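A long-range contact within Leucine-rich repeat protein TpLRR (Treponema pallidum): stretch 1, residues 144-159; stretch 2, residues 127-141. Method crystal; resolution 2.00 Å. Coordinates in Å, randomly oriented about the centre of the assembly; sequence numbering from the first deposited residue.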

ATOM      1  N   ALA A 144      -6.699  -5.922  -0.338  1.00 27.99           N
ATOM      2  CA  ALA A 144      -5.703  -4.862  -0.214  1.00 28.06           C
ATOM      3  C   ALA A 144      -5.658  -4.278   1.194  1.00 28.17           C
ATOM      4  O   ALA A 144      -4.587  -3.892   1.665  1.00 28.15           O
ATOM      5  CB  ALA A 144      -5.967  -3.757  -1.233  1.00 28.11           C
ATOM      6  N   PHE A 145      -6.797  -4.209   1.878  1.00 28.20           N
ATOM      7  CA  PHE A 145      -6.838  -3.726   3.253  1.00 28.33           C
ATOM      8  C   PHE A 145      -7.365  -4.795   4.209  1.00 28.39           C
ATOM      9  O   PHE A 145      -8.013  -4.483   5.211  1.00 28.49           O
ATOM     10  CB  PHE A 145      -7.658  -2.441   3.329  1.00 28.61           C
ATOM     11  CG  PHE A 145      -7.122  -1.366   2.447  1.00 28.61           C
ATOM     12  CD1 PHE A 145      -6.028  -0.608   2.851  1.00 28.53           C
ATOM     13  CD2 PHE A 145      -7.668  -1.145   1.186  1.00 28.62           C
ATOM     14  CE1 PHE A 145      -5.507   0.381   2.029  1.00 28.54           C
ATOM     15  CE2 PHE A 145      -7.151  -0.162   0.354  1.00 28.55           C
ATOM     16  CZ  PHE A 145      -6.071   0.600   0.778  1.00 28.51           C
ATOM     17  N   ARG A 146      -7.068  -6.062   3.906  1.00 28.53           N
ATOM     18  CA  ARG A 146      -7.467  -7.174   4.765  1.00 28.47           C
ATOM     19  C   ARG A 146      -6.894  -6.999   6.167  1.00 28.47           C
ATOM     20  O   ARG A 146      -5.716  -6.684   6.333  1.00 28.37           O
ATOM     21  CB  ARG A 146      -6.977  -8.494   4.155  1.00 28.14           C
ATOM     22  CG  ARG A 146      -7.399  -9.759   4.908  1.00 28.07           C
ATOM     23  CD  ARG A 146      -6.694 -11.015   4.329  1.00 27.59           C
ATOM     24  NE  ARG A 146      -6.728 -11.061   2.866  1.00 27.48           N
ATOM     25  CZ  ARG A 146      -7.820 -11.357   2.157  1.00 27.45           C
ATOM     26  NH1 ARG A 146      -8.958 -11.619   2.782  1.00 27.62           N
ATOM     27  NH2 ARG A 146      -7.782 -11.383   0.827  1.00 27.37           N
ATOM     28  N   ASP A 147      -7.745  -7.167   7.177  1.00 28.60           N
ATOM     29  CA  ASP A 147      -7.322  -7.145   8.580  1.00 28.62           C
ATOM     30  C   ASP A 147      -6.648  -5.834   8.981  1.00 28.78           C
ATOM     31  O   ASP A 147      -5.755  -5.828   9.837  1.00 28.67           O
ATOM     32  CB  ASP A 147      -6.379  -8.306   8.892  1.00 28.32           C
ATOM     33  CG  ASP A 147      -6.968  -9.619   8.531  1.00 28.18           C
ATOM     34  OD1 ASP A 147      -8.154  -9.833   8.841  1.00 28.31           O
ATOM     35  OD2 ASP A 147      -6.255 -10.422   7.912  1.00 27.97           O
ATOM     36  N   CYS A 148      -7.054  -4.721   8.372  1.00 28.60           N
ATOM     37  CA  CYS A 148      -6.658  -3.401   8.863  1.00 28.85           C
ATOM     38  C   CYS A 148      -7.645  -3.025   9.969  1.00 29.16           C
ATOM     39  O   CYS A 148      -8.640  -2.329   9.764  1.00 29.31           O
ATOM     40  CB  CYS A 148      -6.618  -2.394   7.722  1.00 28.82           C
ATOM     41  SG  CYS A 148      -5.226  -2.706   6.563  1.00 28.51           S
ATOM     42  N   ALA A 149      -7.365  -3.532  11.171  1.00 29.25           N
ATOM     43  CA  ALA A 149      -8.355  -3.478  12.243  1.00 29.51           C
ATOM     44  C   ALA A 149      -8.581  -2.064  12.767  1.00 29.82           C
ATOM     45  O   ALA A 149      -9.601  -1.821  13.419  1.00 30.04           O
ATOM     46  CB  ALA A 149      -7.945  -4.403  13.392  1.00 29.53           C
ATOM     47  N   GLU A 150      -7.670  -1.134  12.508  1.00 29.84           N
ATOM     48  CA  GLU A 150      -7.854   0.241  12.947  1.00 30.12           C
ATOM     49  C   GLU A 150      -8.282   1.183  11.823  1.00 30.08           C
ATOM     50  O   GLU A 150      -8.505   2.378  12.081  1.00 30.29           O
ATOM     51  CB  GLU A 150      -6.576   0.751  13.617  1.00 30.21           C
ATOM     52  CG  GLU A 150      -6.290   0.079  14.981  1.00 30.36           C
ATOM     53  CD  GLU A 150      -7.290   0.422  16.075  1.00 30.66           C
ATOM     54  OE1 GLU A 150      -8.051   1.408  15.936  1.00 30.83           O
ATOM     55  OE2 GLU A 150      -7.333  -0.313  17.087  1.00 30.74           O
ATOM     56  N   LEU A 151      -8.407   0.672  10.595  1.00 29.81           N
ATOM     57  CA  LEU A 151      -8.833   1.448   9.440  1.00 29.75           C
ATOM     58  C   LEU A 151     -10.230   2.019   9.638  1.00 29.95           C
ATOM     59  O   LEU A 151     -11.208   1.269   9.645  1.00 29.92           O
ATOM     60  CB  LEU A 151      -8.804   0.576   8.186  1.00 29.44           C
ATOM     61  CG  LEU A 151      -9.195   1.245   6.873  1.00 29.33           C
ATOM     62  CD1 LEU A 151      -8.345   2.489   6.669  1.00 29.38           C
ATOM     63  CD2 LEU A 151      -9.016   0.258   5.739  1.00 29.03           C
ATOM     64  N   ALA A 152     -10.334   3.341   9.784  1.00 30.14           N
ATOM     65  CA  ALA A 152     -11.604   4.001  10.043  1.00 30.34           C
ATOM     66  C   ALA A 152     -12.221   4.638   8.802  1.00 30.22           C
ATOM     67  O   ALA A 152     -13.447   4.702   8.695  1.00 30.30           O
ATOM     68  CB  ALA A 152     -11.430   5.075  11.127  1.00 30.63           C
ATOM     69  N   SER A 153     -11.402   5.095   7.860  1.00 30.02           N
ATOM     70  CA  SER A 153     -11.865   5.926   6.757  1.00 29.94           C
ATOM     71  C   SER A 153     -11.073   5.617   5.497  1.00 29.64           C
ATOM     72  O   SER A 153      -9.841   5.655   5.517  1.00 29.58           O
ATOM     73  CB  SER A 153     -11.715   7.417   7.099  1.00 30.14           C
ATOM     74  OG  SER A 153     -12.127   8.220   6.012  1.00 30.04           O
ATOM     75  N   VAL A 154     -11.782   5.347   4.405  1.00 29.46           N
ATOM     76  CA  VAL A 154     -11.181   5.116   3.096  1.00 29.17           C
ATOM     77  C   VAL A 154     -11.912   5.975   2.076  1.00 29.09           C
ATOM     78  O   VAL A 154     -13.142   5.898   1.967  1.00 29.18           O
ATOM     79  CB  VAL A 154     -11.254   3.636   2.666  1.00 29.21           C
ATOM     80  CG1 VAL A 154     -10.768   3.483   1.221  1.00 28.97           C
ATOM     81  CG2 VAL A 154     -10.437   2.764   3.594  1.00 29.17           C
ATOM     82  N   ARG A 155     -11.168   6.784   1.333  1.00 29.23           N
ATOM     83  CA  ARG A 155     -11.718   7.485   0.181  1.00 29.23           C
ATOM     84  C   ARG A 155     -11.283   6.737  -1.072  1.00 28.99           C
ATOM     85  O   ARG A 155     -10.085   6.533  -1.295  1.00 29.08           O
ATOM     86  CB  ARG A 155     -11.268   8.944   0.124  1.00 29.13           C
ATOM     87  CG  ARG A 155     -11.872   9.740  -1.063  1.00 29.02           C
ATOM     88  CD  ARG A 155     -11.161  11.095  -1.253  1.00 28.96           C
ATOM     89  NE  ARG A 155     -11.213  11.915  -0.042  1.00 29.16           N
ATOM     90  CZ  ARG A 155     -10.393  12.930   0.226  1.00 29.14           C
ATOM     91  NH1 ARG A 155      -9.434  13.274  -0.631  1.00 28.95           N
ATOM     92  NH2 ARG A 155     -10.523  13.597   1.364  1.00 29.45           N
ATOM     93  N   LEU A 156     -12.256   6.319  -1.867  1.00 29.12           N
ATOM     94  CA  LEU A 156     -12.004   5.571  -3.083  1.00 28.90           C
ATOM     95  C   LEU A 156     -11.650   6.508  -4.236  1.00 28.65           C
ATOM     96  O   LEU A 156     -12.004   7.692  -4.218  1.00 28.53           O
ATOM     97  CB  LEU A 156     -13.235   4.749  -3.444  1.00 29.00           C
ATOM     98  CG  LEU A 156     -13.645   3.660  -2.448  1.00 29.23           C
ATOM     99  CD1 LEU A 156     -15.053   3.201  -2.766  1.00 29.27           C
ATOM    100  CD2 LEU A 156     -12.678   2.500  -2.513  1.00 29.11           C
ATOM    101  N   PRO A 157     -10.957   5.998  -5.261  1.00 28.65           N
ATOM    102  CA  PRO A 157     -10.784   6.788  -6.488  1.00 28.25           C
ATOM    103  C   PRO A 157     -12.145   7.048  -7.119  1.00 28.20           C
ATOM    104  O   PRO A 157     -13.049   6.213  -7.056  1.00 28.22           O
ATOM    105  CB  PRO A 157      -9.918   5.886  -7.382  1.00 28.08           C
ATOM    106  CG  PRO A 157      -9.449   4.783  -6.522  1.00 28.26           C
ATOM    107  CD  PRO A 157     -10.457   4.626  -5.431  1.00 28.58           C
ATOM    108  N   VAL A 158     -12.286   8.212  -7.748  1.00 28.25           N
ATOM    109  CA  VAL A 158     -13.588   8.615  -8.280  1.00 28.20           C
ATOM    110  C   VAL A 158     -14.115   7.605  -9.309  1.00 28.00           C
ATOM    111  O   VAL A 158     -15.316   7.321  -9.354  1.00 28.09           O
ATOM    112  CB  VAL A 158     -13.506  10.050  -8.851  1.00 28.02           C
ATOM    113  CG1 VAL A 158     -12.922  10.054 -10.232  1.00 27.58           C
ATOM    114  CG2 VAL A 158     -14.864  10.691  -8.864  1.00 27.92           C
ATOM    115  N   GLY A 159     -13.249   7.030 -10.128  1.00 27.94           N
ATOM    116  CA  GLY A 159     -13.795   6.222 -11.205  1.00 27.78           C
ATOM    117  C   GLY A 159     -13.890   4.728 -10.949  1.00 27.88           C
ATOM    118  O   GLY A 159     -14.090   3.947 -11.891  1.00 27.54           O
TER
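Stretch 2 127-141: SLVDVVLPNSVKEIG

Stretch 2 lies beside stretch 1 as the neighbouring coil of the leucine-rich repeat protein. Its strand, 130-132, runs parallel to strand 153-155, with 2° between their N-to-C directions and axes 4.9 Å apart at closest approach. D130 pairs with S153, V131 with V154 and R155 with V132, their CA atoms 4.8 to 5.0 Å apart. Both strands are extended, with phi from -101° to -146° and psi from 116° to 141°. Beyond its strand, stretch 2 makes a type I turn from P134 to V137, closed by V137 N to P134 O at 3.1 Å, and then enters a second short strand, 139-140.

The backbone bonds form a parallel ladder. S153 O accepts from V131 N at 3.0 Å, V131 O accepts from R155 N at 3.0 Å, and R155 O accepts from L133 N at 2.9 Å. S153 and R155 thus reach across through both N and O, as alternate residues do in a parallel sheet. V129 O opens the ladder, taking A152 N at 2.8 Å and, weakly, S153 N at 3.4 Å.

Alternation sends V131 and V154 to one face of the sheet, where both are buried. Branched aliphatic side chains suit this place: they tolerate extended backbone and fill space without polar demands. V131 CG1 lies 4.1 Å from V154 CG2 and 3.4 Å from L151 CD1, while V131 CG2 is 4.0 Å from F145 CZ. L128 CD2 and L133 CD2 lie at the edge of the flat F145 ring, 4.4 Å from F145 CD1 and 4.3 Å from F145 CZ respectively. L133 also reaches V154, with L133 CD1 4.3 Å from V154 CG1. Further along, P157, whose ring has no N-H to satisfy, packs its CD 3.9 Å from L133 CB and its CG 3.9 Å from V137 CB.

The other face carries S153, R155, D130 and V132, and is more open to solvent, so polar groups are accommodated there. The guanidinium of R155 has V132 CG2 over one face, and R155 NH1 is 3.4 Å from V132 CG1; the flat group can cover a methyl while remaining exposed. A water donates to V131 O at 3.1 Å and to S153 OG at 2.6 Å.

After the strands, N135 OD1 accepts from V158 N at 2.8 Å, its amide side chain supplying an acceptor to the neighbouring backbone. A second water donates to N135 O at 2.8 Å and accepts from G159 N at 2.9 Å.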

ATOM      1  N   SER A 127      -2.321  -0.736  12.365  1.00 29.55           N
ATOM      2  CA  SER A 127      -2.342   0.623  12.891  1.00 29.84           C
ATOM      3  C   SER A 127      -2.865   1.643  11.895  1.00 29.84           C
ATOM      4  O   SER A 127      -3.038   2.814  12.261  1.00 30.06           O
ATOM      5  CB  SER A 127      -0.936   1.056  13.342  1.00 29.91           C
ATOM      6  OG  SER A 127      -0.484   0.295  14.443  1.00 29.99           O
ATOM      7  N   LEU A 128      -3.100   1.242  10.658  1.00 29.58           N
ATOM      8  CA  LEU A 128      -3.466   2.186   9.612  1.00 29.55           C
ATOM      9  C   LEU A 128      -4.876   2.716   9.862  1.00 29.72           C
ATOM     10  O   LEU A 128      -5.818   1.939  10.028  1.00 29.72           O
ATOM     11  CB  LEU A 128      -3.356   1.496   8.254  1.00 29.24           C
ATOM     12  CG  LEU A 128      -3.490   2.259   6.934  1.00 29.29           C
ATOM     13  CD1 LEU A 128      -2.476   3.379   6.831  1.00 29.17           C
ATOM     14  CD2 LEU A 128      -3.312   1.260   5.785  1.00 29.05           C
ATOM     15  N   VAL A 129      -5.017   4.039   9.904  1.00 29.90           N
ATOM     16  CA  VAL A 129      -6.256   4.695  10.323  1.00 30.12           C
ATOM     17  C   VAL A 129      -7.017   5.280   9.128  1.00 30.01           C
ATOM     18  O   VAL A 129      -8.180   4.952   8.911  1.00 30.01           O
ATOM     19  CB  VAL A 129      -5.989   5.779  11.396  1.00 30.43           C
ATOM     20  CG1 VAL A 129      -7.271   6.491  11.715  1.00 30.63           C
ATOM     21  CG2 VAL A 129      -5.395   5.133  12.644  1.00 30.54           C
ATOM     22  N   ASP A 130      -6.402   6.207   8.404  1.00 29.95           N
ATOM     23  CA  ASP A 130      -7.035   6.853   7.260  1.00 29.85           C
ATOM     24  C   ASP A 130      -6.268   6.470   6.003  1.00 29.54           C
ATOM     25  O   ASP A 130      -5.037   6.381   6.028  1.00 29.47           O
ATOM     26  CB  ASP A 130      -7.054   8.393   7.382  1.00 30.03           C
ATOM     27  CG  ASP A 130      -7.965   8.909   8.498  1.00 30.35           C
ATOM     28  OD1 ASP A 130      -8.940   8.235   8.870  1.00 30.41           O
ATOM     29  OD2 ASP A 130      -7.712  10.039   8.979  1.00 30.54           O
ATOM     30  N   VAL A 131      -6.991   6.241   4.905  1.00 29.35           N
ATOM     31  CA  VAL A 131      -6.356   6.155   3.592  1.00 29.08           C
ATOM     32  C   VAL A 131      -7.195   6.921   2.580  1.00 29.00           C
ATOM     33  O   VAL A 131      -8.432   6.864   2.582  1.00 29.06           O
ATOM     34  CB  VAL A 131      -6.075   4.707   3.104  1.00 28.88           C
ATOM     35  CG1 VAL A 131      -6.512   3.680   4.091  1.00 29.00           C
ATOM     36  CG2 VAL A 131      -6.657   4.434   1.706  1.00 28.76           C
ATOM     37  N   VAL A 132      -6.495   7.675   1.750  1.00 28.93           N
ATOM     38  CA  VAL A 132      -7.079   8.445   0.669  1.00 28.87           C
ATOM     39  C   VAL A 132      -6.460   7.924  -0.610  1.00 28.62           C
ATOM     40  O   VAL A 132      -5.247   8.034  -0.802  1.00 28.53           O
ATOM     41  CB  VAL A 132      -6.811   9.946   0.834  1.00 28.89           C
ATOM     42  CG1 VAL A 132      -7.275  10.700  -0.402  1.00 28.73           C
ATOM     43  CG2 VAL A 132      -7.494  10.452   2.104  1.00 29.22           C
ATOM     44  N   LEU A 133      -7.281   7.349  -1.467  1.00 28.68           N
ATOM     45  CA  LEU A 133      -6.787   6.818  -2.723  1.00 28.52           C
ATOM     46  C   LEU A 133      -6.964   7.883  -3.800  1.00 28.33           C
ATOM     47  O   LEU A 133      -8.100   8.294  -4.062  1.00 28.32           O
ATOM     48  CB  LEU A 133      -7.523   5.539  -3.092  1.00 28.49           C
ATOM     49  CG  LEU A 133      -7.399   4.387  -2.072  1.00 28.77           C
ATOM     50  CD1 LEU A 133      -8.369   3.249  -2.359  1.00 28.75           C
ATOM     51  CD2 LEU A 133      -5.960   3.855  -2.008  1.00 28.65           C
ATOM     52  N   PRO A 134      -5.888   8.374  -4.415  1.00 28.40           N
ATOM     53  CA  PRO A 134      -6.028   9.374  -5.485  1.00 28.25           C
ATOM     54  C   PRO A 134      -6.791   8.829  -6.685  1.00 28.00           C
ATOM     55  O   PRO A 134      -6.928   7.619  -6.880  1.00 28.01           O
ATOM     56  CB  PRO A 134      -4.576   9.696  -5.863  1.00 28.08           C
ATOM     57  CG  PRO A 134      -3.758   9.207  -4.693  1.00 28.31           C
ATOM     58  CD  PRO A 134      -4.486   8.010  -4.180  1.00 28.39           C
ATOM     59  N   ASN A 135      -7.283   9.752  -7.514  1.00 27.91           N
ATOM     60  CA  ASN A 135      -8.053   9.343  -8.683  1.00 27.68           C
ATOM     61  C   ASN A 135      -7.193   8.618  -9.721  1.00 27.37           C
ATOM     62  O   ASN A 135      -7.741   7.906 -10.565  1.00 27.23           O
ATOM     63  CB  ASN A 135      -8.755  10.559  -9.299  1.00 27.55           C
ATOM     64  CG  ASN A 135      -9.907  11.093  -8.420  1.00 27.81           C
ATOM     65  OD1 ASN A 135     -10.456  10.374  -7.585  1.00 28.01           O
ATOM     66  ND2 ASN A 135     -10.270  12.357  -8.623  1.00 27.70           N
ATOM     67  N   SER A 136      -5.864   8.756  -9.655  1.00 27.61           N
ATOM     68  CA  SER A 136      -4.965   8.026 -10.547  1.00 27.36           C
ATOM     69  C   SER A 136      -5.014   6.516 -10.329  1.00 27.47           C
ATOM     70  O   SER A 136      -4.640   5.757 -11.231  1.00 27.21           O
ATOM     71  CB  SER A 136      -3.530   8.510 -10.346  1.00 27.36           C
ATOM     72  OG  SER A 136      -3.114   8.380  -8.985  1.00 27.74           O
ATOM     73  N   VAL A 137      -5.449   6.067  -9.151  1.00 27.55           N
ATOM     74  CA  VAL A 137      -5.415   4.647  -8.817  1.00 27.68           C
ATOM     75  C   VAL A 137      -6.485   3.937  -9.644  1.00 27.52           C
ATOM     76  O   VAL A 137      -7.685   4.120  -9.420  1.00 27.53           O
ATOM     77  CB  VAL A 137      -5.614   4.420  -7.314  1.00 28.12           C
ATOM     78  CG1 VAL A 137      -5.601   2.929  -6.993  1.00 28.19           C
ATOM     79  CG2 VAL A 137      -4.530   5.160  -6.520  1.00 28.20           C
ATOM     80  N   LYS A 138      -6.041   3.139 -10.612  1.00 27.57           N
ATOM     81  CA  LYS A 138      -6.924   2.435 -11.528  1.00 27.40           C
ATOM     82  C   LYS A 138      -7.160   0.981 -11.133  1.00 27.48           C
ATOM     83  O   LYS A 138      -8.159   0.403 -11.555  1.00 27.36           O
ATOM     84  CB  LYS A 138      -6.346   2.464 -12.956  1.00 26.87           C
ATOM     85  CG  LYS A 138      -6.179   3.856 -13.547  1.00 26.75           C
ATOM     86  CD  LYS A 138      -5.363   3.828 -14.856  1.00 26.44           C
ATOM     87  CE  LYS A 138      -5.420   5.181 -15.584  1.00 26.08           C
ATOM     88  NZ  LYS A 138      -5.030   6.309 -14.703  1.00 26.51           N
ATOM     89  N   GLU A 139      -6.272   0.384 -10.343  1.00 27.58           N
ATOM     90  CA  GLU A 139      -6.299  -1.050 -10.068  1.00 27.60           C
ATOM     91  C   GLU A 139      -5.992  -1.284  -8.593  1.00 28.03           C
ATOM     92  O   GLU A 139      -4.945  -0.851  -8.105  1.00 28.18           O
ATOM     93  CB  GLU A 139      -5.288  -1.767 -10.967  1.00 27.21           C
ATOM     94  CG  GLU A 139      -5.141  -3.256 -10.756  1.00 27.37           C
ATOM     95  CD  GLU A 139      -4.219  -3.885 -11.789  1.00 26.90           C
ATOM     96  OE1 GLU A 139      -3.823  -5.044 -11.573  1.00 27.02           O
ATOM     97  OE2 GLU A 139      -3.884  -3.212 -12.807  1.00 26.52           O
ATOM     98  N   ILE A 140      -6.899  -1.964  -7.888  1.00 27.57           N
ATOM     99  CA  ILE A 140      -6.740  -2.293  -6.472  1.00 27.91           C
ATOM    100  C   ILE A 140      -7.051  -3.772  -6.278  1.00 27.93           C
ATOM    101  O   ILE A 140      -8.196  -4.194  -6.464  1.00 27.95           O
ATOM    102  CB  ILE A 140      -7.655  -1.449  -5.571  1.00 28.18           C
ATOM    103  CG1 ILE A 140      -7.519   0.043  -5.888  1.00 28.12           C
ATOM    104  CG2 ILE A 140      -7.322  -1.720  -4.107  1.00 28.40           C
ATOM    105  CD1 ILE A 140      -8.628   0.890  -5.292  1.00 28.30           C
ATOM    106  N   GLY A 141      -6.049  -4.544  -5.849  1.00 27.89           N
ATOM    107  CA  GLY A 141      -6.188  -5.981  -5.760  1.00 27.79           C
ATOM    108  C   GLY A 141      -7.027  -6.448  -4.582  1.00 27.97           C
ATOM    109  O   GLY A 141      -7.346  -5.698  -3.652  1.00 28.18           O
TER
HETATM  110  O   HOH W   1     -10.243   8.752   4.251  1.00 29.62           O
HETATM  111  O   HOH W   2     -10.484   7.430 -10.913  1.00 27.85           O